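Local atomic coordinates of lipoteichoic acid primase (Listeria monocytogenes, PDB entry 4UOP), a protein that belongs to the sulfatase-like family of enzymes and here comprises an extracellular catalytic domain that carries a magnesium ion. Residues D31-D39 and T353-T361; Y370-S381 and F418-D429. All blocks are in the same frame, centred on the assembly; numbering follows the deposited sequence.

Contact 1 of 2, residues D31-D39 and T353-T361; sequences DITAKNVND and TGDQIMFGT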
loop_
_atom_site.group_PDB
_atom_site.type_symbol
_atom_site.label_atom_id
_atom_site.label_comp_id
_atom_site.label_asym_id
_atom_site.label_seq_id
_atom_site.Cartn_x
_atom_site.Cartn_y
_atom_site.Cartn_z
ATOM N N ASP B 31 -7.933 3.727 26.332
ATOM C CA ASP B 31 -8.113 2.561 27.259
ATOM C C ASP B 31 -7.244 1.340 26.907
ATOM O O ASP B 31 -7.331 0.312 27.584
ATOM C CB ASP B 31 -9.585 2.130 27.290
ATOM C CG ASP B 31 -10.528 3.259 27.688
ATOM O OD1 ASP B 31 -10.051 4.297 28.198
ATOM O OD2 ASP B 31 -11.754 3.105 27.486
ATOM N N ILE B 32 -6.424 1.448 25.857
ATOM C CA ILE B 32 -5.519 0.370 25.439
ATOM C C ILE B 32 -4.328 0.321 26.384
ATOM O O ILE B 32 -3.604 1.303 26.515
ATOM C CB ILE B 32 -4.990 0.595 23.999
ATOM C CG1 ILE B 32 -6.147 0.610 22.988
ATOM C CG2 ILE B 32 -3.975 -0.480 23.616
ATOM C CD1 ILE B 32 -5.753 1.041 21.591
ATOM N N THR B 33 -4.128 -0.826 27.026
ATOM C CA THR B 33 -2.994 -1.043 27.920
ATOM C C THR B 33 -2.116 -2.186 27.436
ATOM O O THR B 33 -2.517 -2.963 26.560
ATOM C CB THR B 33 -3.456 -1.415 29.336
ATOM O OG1 THR B 33 -4.040 -2.722 29.321
ATOM C CG2 THR B 33 -4.466 -0.387 29.864
ATOM N N ALA B 34 -0.935 -2.305 28.037
ATOM C CA ALA B 34 0.019 -3.357 27.671
ATOM C C ALA B 34 -0.543 -4.738 27.973
ATOM O O ALA B 34 -0.358 -5.695 27.202
ATOM C CB ALA B 34 1.331 -3.152 28.403
ATOM N N LYS B 35 -1.227 -4.841 29.111
ATOM C CA LYS B 35 -1.839 -6.089 29.540
ATOM C C LYS B 35 -2.924 -6.530 28.566
ATOM O O LYS B 35 -2.980 -7.694 28.181
ATOM C CB LYS B 35 -2.439 -5.907 30.950
ATOM C CG LYS B 35 -3.063 -7.147 31.566
ATOM C CD LYS B 35 -2.046 -8.257 31.782
ATOM C CE LYS B 35 -2.498 -9.222 32.877
ATOM N NZ LYS B 35 -3.905 -9.677 32.688
ATOM N N ASN B 36 -3.791 -5.598 28.180
ATOM C CA ASN B 36 -4.870 -5.891 27.242
ATOM C C ASN B 36 -4.338 -6.430 25.925
ATOM O O ASN B 36 -4.847 -7.419 25.405
ATOM C CB ASN B 36 -5.687 -4.637 26.940
ATOM C CG ASN B 36 -6.487 -4.161 28.128
ATOM O OD1 ASN B 36 -6.687 -4.899 29.091
ATOM N ND2 ASN B 36 -6.941 -2.918 28.071
ATOM N N VAL B 37 -3.316 -5.766 25.399
ATOM C CA VAL B 37 -2.705 -6.164 24.124
ATOM C C VAL B 37 -2.160 -7.577 24.235
ATOM O O VAL B 37 -2.438 -8.417 23.386
ATOM C CB VAL B 37 -1.604 -5.174 23.703
ATOM C CG1 VAL B 37 -0.712 -5.759 22.608
ATOM C CG2 VAL B 37 -2.237 -3.874 23.245
ATOM N N ASN B 38 -1.410 -7.851 25.296
ATOM C CA ASN B 38 -0.861 -9.192 25.507
ATOM C C ASN B 38 -1.955 -10.252 25.614
ATOM O O ASN B 38 -1.821 -11.330 25.059
ATOM C CB ASN B 38 0.051 -9.230 26.744
ATOM C CG ASN B 38 1.295 -8.361 26.589
ATOM O OD1 ASN B 38 1.661 -7.945 25.488
ATOM N ND2 ASN B 38 1.949 -8.087 27.695
ATOM N N ASP B 39 -3.035 -9.945 26.342
ATOM C CA ASP B 39 -4.175 -10.860 26.465
ATOM C C ASP B 39 -4.848 -11.135 25.124
ATOM O O ASP B 39 -5.219 -12.269 24.838
ATOM C CB ASP B 39 -5.223 -10.298 27.447
ATOM C CG ASP B 39 -4.761 -10.339 28.898
ATOM O OD1 ASP B 39 -3.804 -11.079 29.225
ATOM O OD2 ASP B 39 -5.375 -9.625 29.729
ATOM N N THR B 353 9.943 -3.430 30.800
ATOM C CA THR B 353 9.223 -2.580 29.858
ATOM C C THR B 353 8.000 -1.894 30.478
ATOM O O THR B 353 7.434 -0.974 29.890
ATOM C CB THR B 353 8.797 -3.403 28.643
ATOM O OG1 THR B 353 7.981 -4.496 29.074
ATOM C CG2 THR B 353 10.047 -3.955 27.923
ATOM N N GLY B 354 7.591 -2.356 31.657
ATOM C CA GLY B 354 6.513 -1.721 32.413
ATOM C C GLY B 354 5.197 -1.582 31.671
ATOM O O GLY B 354 4.620 -2.572 31.232
ATOM N N ASP B 355 4.729 -0.343 31.528
ATOM C CA ASP B 355 3.431 -0.066 30.909
ATOM C C ASP B 355 3.550 0.161 29.407
ATOM O O ASP B 355 2.562 0.492 28.748
ATOM C CB ASP B 355 2.773 1.176 31.526
ATOM C CG ASP B 355 2.511 1.033 33.017
ATOM O OD1 ASP B 355 2.277 -0.105 33.487
ATOM O OD2 ASP B 355 2.531 2.075 33.717
ATOM N N GLN B 356 4.749 -0.003 28.854
ATOM C CA GLN B 356 4.926 0.230 27.435
ATOM C C GLN B 356 4.219 -0.859 26.635
ATOM O O GLN B 356 4.429 -2.055 26.856
ATOM C CB GLN B 356 6.402 0.309 27.060
ATOM C CG GLN B 356 6.607 0.531 25.567
ATOM C CD GLN B 356 7.938 1.154 25.227
ATOM O OE1 GLN B 356 8.624 1.686 26.085
ATOM N NE2 GLN B 356 8.302 1.100 23.956
ATOM N N ILE B 357 3.373 -0.425 25.711
ATOM C CA ILE B 357 2.610 -1.336 24.878
ATOM C C ILE B 357 3.560 -1.938 23.831
ATOM O O ILE B 357 4.307 -1.207 23.175
ATOM C CB ILE B 357 1.422 -0.609 24.231
ATOM C CG1 ILE B 357 0.360 -0.326 25.307
ATOM C CG2 ILE B 357 0.815 -1.444 23.117
ATOM C CD1 ILE B 357 -0.581 0.807 24.976
ATOM N N MET B 358 3.586 -3.260 23.755
ATOM C CA MET B 358 4.375 -3.985 22.746
ATOM C C MET B 358 3.468 -5.044 22.133
ATOM O O MET B 358 2.854 -5.837 22.854
ATOM C CB MET B 358 5.621 -4.633 23.376
ATOM C CG MET B 358 6.689 -3.647 23.885
ATOM S SD MET B 358 8.204 -4.477 24.432
ATOM C CE MET B 358 7.606 -5.516 25.782
ATOM N N PHE B 359 3.375 -5.059 20.803
ATOM C CA PHE B 359 2.574 -6.064 20.116
ATOM C C PHE B 359 3.384 -7.316 19.840
ATOM O O PHE B 359 2.826 -8.366 19.562
ATOM C CB PHE B 359 1.976 -5.493 18.840
ATOM C CG PHE B 359 0.901 -4.494 19.111
ATOM C CD1 PHE B 359 1.222 -3.187 19.446
ATOM C CD2 PHE B 359 -0.430 -4.884 19.132
ATOM C CE1 PHE B 359 0.220 -2.270 19.749
ATOM C CE2 PHE B 359 -1.434 -3.970 19.432
ATOM C CZ PHE B 359 -1.105 -2.667 19.745
ATOM N N GLY B 360 4.700 -7.200 19.931
ATOM C CA GLY B 360 5.579 -8.362 19.849
ATOM C C GLY B 360 5.664 -9.100 21.158
ATOM O O GLY B 360 5.161 -8.620 22.188
ATOM N N THR B 361 6.322 -10.252 21.113
ATOM C CA THR B 361 6.481 -11.163 22.228
ATOM C C THR B 361 7.958 -11.560 22.378
ATOM O O THR B 361 8.681 -11.692 21.391
ATOM C CB THR B 361 5.632 -12.431 21.979
ATOM O OG1 THR B 361 4.267 -12.046 21.762
ATOM C CG2 THR B 361 5.705 -13.401 23.132
HETATM O O HOH W 1 1.702 -5.010 25.430
HETATM O O HOH W 2 -0.104 -0.058 29.423
HETATM O O HOH W 3 4.578 -8.135 24.673
#
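V37 holds CG1 opposite its backbone N (chi1 164°), a setting that lays this methyl over one face of the F359 ring while CG2 is left to meet I357. The ring is swung back toward the helix by its first torsion (chi1 -71°), although its CB leaves the backbone pointing away from residues 31-39. CG1 of V37 lies 3.9 Å from the F359 ring centroid, displaced toward the rim, a CH-pi contact in which the two side chains run nearly perpendicular. V37 CG2 also packs on I357 CG2. At the start of the helix the other branch of I357 takes over: CG1 comes within 3.6 Å of A34 N, and CD1 ends 3.9 Å from I32 CG2, again with the chains at about a right angle. The CB of A34 rests on the backbone oxygen of Q356, 3.6 Å off.

The first turn is closed by T33 at the N-cap, whose OG1 accepts from N36 N at 3.1 Å and 166°. Water joins polar groups of the two segments. One accepts from A34 N and donates to D355 O, 2.8 Å from each; a second accepts a hydrogen bond from M358 N and lies 2.8 Å from A34 O; a third sits between N38 OD1 and G360 O. Helix 34-41 is thereby packed on the loop between helix 341-348 and strand 371-373, and L424 and S428 of helix 412-433 complete the cluster round F359. The contact thus pairs an apolar seam with three bridging waters at its border, so the two backbones meet partly through solvent.

Contact 2 of 2, residues Y370-S381 and F418-D429; sequences YVPERYTMPEGS and FDASRKLLQYSD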
loop_
_atom_site.group_PDB
_atom_site.type_symbol
_atom_site.label_atom_id
_atom_site.label_comp_id
_atom_site.label_asym_id
_atom_site.label_seq_id
_atom_site.Cartn_x
_atom_site.Cartn_y
_atom_site.Cartn_z
ATOM N N TYR B 370 2.948 -16.481 17.279
ATOM C CA TYR B 370 2.556 -16.460 15.880
ATOM C C TYR B 370 2.723 -15.051 15.350
ATOM O O TYR B 370 2.864 -14.114 16.122
ATOM C CB TYR B 370 1.120 -16.966 15.698
ATOM C CG TYR B 370 0.081 -16.154 16.415
ATOM C CD1 TYR B 370 -0.196 -16.386 17.757
ATOM C CD2 TYR B 370 -0.627 -15.162 15.759
ATOM C CE1 TYR B 370 -1.127 -15.638 18.426
ATOM C CE2 TYR B 370 -1.581 -14.411 16.429
ATOM C CZ TYR B 370 -1.825 -14.665 17.759
ATOM O OH TYR B 370 -2.768 -13.936 18.440
ATOM N N VAL B 371 2.734 -14.911 14.034
ATOM C CA VAL B 371 3.037 -13.633 13.405
ATOM C C VAL B 371 1.948 -13.232 12.420
ATOM O O VAL B 371 1.868 -13.811 11.323
ATOM C CB VAL B 371 4.389 -13.697 12.654
ATOM C CG1 VAL B 371 4.748 -12.329 12.133
ATOM C CG2 VAL B 371 5.486 -14.227 13.567
ATOM N N PRO B 372 1.106 -12.242 12.796
ATOM C CA PRO B 372 0.146 -11.664 11.862
ATOM C C PRO B 372 0.822 -10.978 10.669
ATOM O O PRO B 372 1.878 -10.366 10.837
ATOM C CB PRO B 372 -0.594 -10.635 12.716
ATOM C CG PRO B 372 -0.449 -11.138 14.106
ATOM C CD PRO B 372 0.937 -11.690 14.152
ATOM N N GLU B 373 0.190 -11.059 9.496
ATOM C CA GLU B 373 0.690 -10.405 8.288
ATOM C C GLU B 373 -0.403 -9.580 7.647
ATOM O O GLU B 373 -1.578 -9.850 7.847
ATOM C CB GLU B 373 1.196 -11.456 7.306
ATOM C CG GLU B 373 2.367 -12.271 7.838
ATOM C CD GLU B 373 3.677 -11.512 7.871
ATOM O OE1 GLU B 373 3.778 -10.430 7.263
ATOM O OE2 GLU B 373 4.624 -12.005 8.508
ATOM N N ARG B 374 -0.013 -8.567 6.877
ATOM C CA ARG B 374 -0.982 -7.739 6.175
ATOM C C ARG B 374 -0.417 -7.192 4.873
ATOM O O ARG B 374 0.734 -7.460 4.522
ATOM C CB ARG B 374 -1.439 -6.584 7.076
ATOM C CG ARG B 374 -0.419 -5.459 7.209
ATOM C CD ARG B 374 -0.667 -4.552 8.410
ATOM N NE ARG B 374 -2.076 -4.195 8.586
ATOM C CZ ARG B 374 -2.518 -3.330 9.497
ATOM N NH1 ARG B 374 -1.675 -2.683 10.301
ATOM N NH2 ARG B 374 -3.819 -3.099 9.590
ATOM N N TYR B 375 -1.258 -6.448 4.160
ATOM C CA TYR B 375 -0.885 -5.728 2.938
ATOM C C TYR B 375 -0.714 -6.628 1.732
ATOM O O TYR B 375 -1.452 -6.498 0.769
ATOM C CB TYR B 375 0.347 -4.872 3.129
ATOM C CG TYR B 375 0.603 -3.958 1.963
ATOM C CD1 TYR B 375 -0.288 -2.934 1.657
ATOM C CD2 TYR B 375 1.711 -4.135 1.151
ATOM C CE1 TYR B 375 -0.055 -2.082 0.593
ATOM C CE2 TYR B 375 1.955 -3.286 0.082
ATOM C CZ TYR B 375 1.063 -2.276 -0.194
ATOM O OH TYR B 375 1.274 -1.436 -1.253
ATOM N N THR B 376 0.262 -7.526 1.770
ATOM C CA THR B 376 0.432 -8.518 0.724
ATOM C C THR B 376 -0.392 -9.776 1.015
ATOM O O THR B 376 -0.517 -10.650 0.163
ATOM C CB THR B 376 1.912 -8.908 0.566
ATOM O OG1 THR B 376 2.418 -9.369 1.820
ATOM C CG2 THR B 376 2.739 -7.729 0.109
ATOM N N MET B 377 -0.940 -9.864 2.229
ATOM C CA MET B 377 -1.891 -10.910 2.602
ATOM C C MET B 377 -3.080 -10.230 3.250
ATOM O O MET B 377 -2.921 -9.171 3.846
ATOM C CB MET B 377 -1.266 -11.880 3.611
ATOM C CG MET B 377 0.035 -12.488 3.131
ATOM S SD MET B 377 0.709 -13.689 4.297
ATOM C CE MET B 377 -0.464 -15.029 4.153
ATOM N N PRO B 378 -4.269 -10.837 3.156
ATOM C CA PRO B 378 -5.412 -10.206 3.818
ATOM C C PRO B 378 -5.316 -10.201 5.337
ATOM O O PRO B 378 -4.683 -11.081 5.927
ATOM C CB PRO B 378 -6.613 -11.045 3.358
ATOM C CG PRO B 378 -6.053 -12.306 2.824
ATOM C CD PRO B 378 -4.668 -12.003 2.346
ATOM N N GLU B 379 -5.962 -9.217 5.951
ATOM C CA GLU B 379 -5.952 -9.043 7.401
ATOM C C GLU B 379 -6.487 -10.313 8.052
ATOM O O GLU B 379 -7.507 -10.849 7.619
ATOM C CB GLU B 379 -6.833 -7.856 7.819
ATOM C CG GLU B 379 -6.521 -6.535 7.115
ATOM C CD GLU B 379 -5.671 -5.586 7.932
ATOM O OE1 GLU B 379 -5.963 -5.408 9.135
ATOM O OE2 GLU B 379 -4.723 -4.991 7.368
ATOM N N GLY B 380 -5.812 -10.773 9.101
ATOM C CA GLY B 380 -6.163 -12.019 9.767
ATOM C C GLY B 380 -5.279 -13.181 9.334
ATOM O O GLY B 380 -5.362 -14.265 9.906
ATOM N N SER B 381 -4.469 -12.970 8.293
ATOM C CA SER B 381 -3.462 -13.935 7.918
ATOM C C SER B 381 -2.387 -14.001 8.990
ATOM O O SER B 381 -2.029 -12.971 9.562
ATOM C CB SER B 381 -2.785 -13.521 6.612
ATOM O OG SER B 381 -3.681 -13.483 5.536
ATOM N N PHE B 418 -6.983 -16.169 14.090
ATOM C CA PHE B 418 -7.478 -15.275 13.048
ATOM C C PHE B 418 -8.149 -14.053 13.662
ATOM O O PHE B 418 -7.862 -12.913 13.287
ATOM C CB PHE B 418 -8.453 -16.015 12.124
ATOM C CG PHE B 418 -9.334 -15.105 11.320
ATOM C CD1 PHE B 418 -8.849 -14.464 10.193
ATOM C CD2 PHE B 418 -10.659 -14.894 11.698
ATOM C CE1 PHE B 418 -9.665 -13.631 9.449
ATOM C CE2 PHE B 418 -11.476 -14.063 10.962
ATOM C CZ PHE B 418 -10.980 -13.432 9.832
ATOM N N ASP B 419 -9.034 -14.294 14.629
ATOM C CA ASP B 419 -9.716 -13.203 15.325
ATOM C C ASP B 419 -8.739 -12.317 16.097
ATOM O O ASP B 419 -8.811 -11.089 16.017
ATOM C CB ASP B 419 -10.776 -13.762 16.292
ATOM C CG ASP B 419 -11.969 -14.371 15.573
ATOM O OD1 ASP B 419 -12.320 -13.914 14.464
ATOM O OD2 ASP B 419 -12.586 -15.298 16.137
ATOM N N ALA B 420 -7.841 -12.935 16.852
ATOM C CA ALA B 420 -6.791 -12.201 17.558
ATOM C C ALA B 420 -5.932 -11.380 16.602
ATOM O O ALA B 420 -5.640 -10.214 16.866
ATOM C CB ALA B 420 -5.922 -13.150 18.335
ATOM N N SER B 421 -5.510 -11.985 15.498
ATOM C CA SER B 421 -4.700 -11.244 14.519
ATOM C C SER B 421 -5.406 -9.978 14.040
ATOM O O SER B 421 -4.818 -8.898 14.015
ATOM C CB SER B 421 -4.340 -12.134 13.337
ATOM O OG SER B 421 -3.450 -13.153 13.736
ATOM N N ARG B 422 -6.669 -10.095 13.654
ATOM C CA ARG B 422 -7.389 -8.931 13.169
ATOM C C ARG B 422 -7.538 -7.881 14.268
ATOM O O ARG B 422 -7.390 -6.698 14.011
ATOM C CB ARG B 422 -8.756 -9.324 12.588
ATOM C CG ARG B 422 -8.643 -10.153 11.309
ATOM C CD ARG B 422 -9.826 -9.950 10.380
ATOM N NE ARG B 422 -11.097 -10.256 11.023
ATOM C CZ ARG B 422 -12.272 -10.296 10.391
ATOM N NH1 ARG B 422 -12.353 -10.057 9.084
ATOM N NH2 ARG B 422 -13.374 -10.592 11.072
ATOM N N LYS B 423 -7.826 -8.320 15.487
ATOM C CA LYS B 423 -8.029 -7.390 16.596
ATOM C C LYS B 423 -6.715 -6.684 16.968
ATOM O O LYS B 423 -6.694 -5.480 17.227
ATOM C CB LYS B 423 -8.602 -8.130 17.807
ATOM C CG LYS B 423 -9.153 -7.205 18.874
ATOM C CD LYS B 423 -10.023 -7.973 19.856
ATOM C CE LYS B 423 -10.419 -7.112 21.045
ATOM N NZ LYS B 423 -11.190 -7.897 22.060
ATOM N N LEU B 424 -5.618 -7.434 16.956
ATOM C CA LEU B 424 -4.286 -6.862 17.191
ATOM C C LEU B 424 -3.919 -5.773 16.195
ATOM O O LEU B 424 -3.386 -4.729 16.583
ATOM C CB LEU B 424 -3.200 -7.932 17.119
ATOM C CG LEU B 424 -2.976 -8.820 18.327
ATOM C CD1 LEU B 424 -1.829 -9.763 18.013
ATOM C CD2 LEU B 424 -2.680 -8.008 19.579
ATOM N N LEU B 425 -4.199 -6.013 14.916
ATOM C CA LEU B 425 -3.941 -5.011 13.885
ATOM C C LEU B 425 -4.783 -3.747 14.106
ATOM O O LEU B 425 -4.277 -2.629 13.990
ATOM C CB LEU B 425 -4.199 -5.581 12.490
ATOM C CG LEU B 425 -3.310 -6.727 12.014
ATOM C CD1 LEU B 425 -3.710 -7.113 10.600
ATOM C CD2 LEU B 425 -1.827 -6.383 12.069
ATOM N N GLN B 426 -6.057 -3.921 14.454
ATOM C CA GLN B 426 -6.924 -2.786 14.785
ATOM C C GLN B 426 -6.372 -1.972 15.948
ATOM O O GLN B 426 -6.276 -0.746 15.877
ATOM C CB GLN B 426 -8.330 -3.270 15.148
ATOM C CG GLN B 426 -9.140 -3.792 13.977
ATOM C CD GLN B 426 -10.359 -4.598 14.419
ATOM O OE1 GLN B 426 -10.895 -4.398 15.518
ATOM N NE2 GLN B 426 -10.807 -5.509 13.560
ATOM N N TYR B 427 -6.037 -2.665 17.027
ATOM C CA TYR B 427 -5.488 -2.026 18.213
ATOM C C TYR B 427 -4.164 -1.312 17.931
ATOM O O TYR B 427 -3.969 -0.186 18.357
ATOM C CB TYR B 427 -5.305 -3.036 19.337
ATOM C CG TYR B 427 -6.533 -3.208 20.210
ATOM C CD1 TYR B 427 -7.779 -3.485 19.653
ATOM C CD2 TYR B 427 -6.441 -3.103 21.598
ATOM C CE1 TYR B 427 -8.907 -3.644 20.455
ATOM C CE2 TYR B 427 -7.559 -3.271 22.407
ATOM C CZ TYR B 427 -8.791 -3.540 21.832
ATOM O OH TYR B 427 -9.900 -3.701 22.644
ATOM N N SER B 428 -3.261 -1.969 17.208
ATOM C CA SER B 428 -1.993 -1.341 16.847
ATOM C C SER B 428 -2.233 -0.076 16.023
ATOM O O SER B 428 -1.645 0.970 16.316
ATOM C CB SER B 428 -1.075 -2.320 16.092
ATOM O OG SER B 428 0.154 -1.695 15.744
ATOM N N ASP B 429 -3.096 -0.155 15.012
ATOM C CA ASP B 429 -3.393 1.029 14.187
ATOM C C ASP B 429 -3.971 2.159 15.049
ATOM O O ASP B 429 -3.586 3.317 14.906
ATOM C CB ASP B 429 -4.356 0.697 13.042
ATOM C CG ASP B 429 -3.746 -0.242 11.993
ATOM O OD1 ASP B 429 -2.511 -0.464 11.993
ATOM O OD2 ASP B 429 -4.518 -0.791 11.181
HETATM O O HOH W 4 -7.791 -6.253 11.164
#
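A salt-bridge network of R374, E379 and D429 joins the hairpin region 370-381 to helix 412-433. R374 sets CG between its backbone N and carbonyl carbon (chi1 76°) and bends at chi3, which brings the guanidinium to both carboxylates. R374 meets D429 end-on: NH1 gives to OD1 at 2.9 Å and NH2 to OD2 at 2.9 Å, each on a syn lone pair, with guanidinium and carboxylate only 4° from coplanar. Side-on it grips E379, NE and NH2 both donating to OE2, with NE at 3.0 Å. Two carboxylates thus fix the rotation of one cation, whose positive charge probably offsets the repulsion between them. L425 slides past R374 in the opposite sense and sets CD2 over one guanidinium face, while its CD1 approaches E379 OE1. That oxygen also accepts a hydrogen bond from a water that donates to R422 O as well.

Nearer the N-terminal end of the helix segment, G380, with no side chain, brings its CA 3.5 Å from R422 CG and its backbone against F418. G380 O, at the edge of the F418 ring, is buried without a polar partner. P372 CG packs on S421, whose OG lies 3.6 Å away, near the edge of the Y370 ring, and bonds to R417 O.

Strand 371-373 crosses the helix at -69°, with axes 8.7 Å apart, and pairs with strand 381-383 at one margin of a five-stranded antiparallel sheet. R374 NH1 also bonds to P121 O. L424 packs on I40, so helix 412-433 touches both the sheet margin and helix 34-41, which Y370 OH also links directly through K41 O.

Overall arrangement
The two contacts share helix 412-433: contact 2 places it against strand 371-373 and the following turn, and contact 1 lies on another part of its surface. Their centres are 16 Å apart, on the same side of the chain's centre, and they touch directly, with F359 CZ 3.3 Å from S428 CA and V37 O near L424 CD2. Along the sequence they come in series: contact 1 joins the first modelled residues to the loop after helix 341-348, across more than 300 residues, whereas contact 2 is a local closure within the C-terminal part. Together they bring the N-terminal helix 34-41 and the C-terminal helix 412-433 together with the small antiparallel sheet.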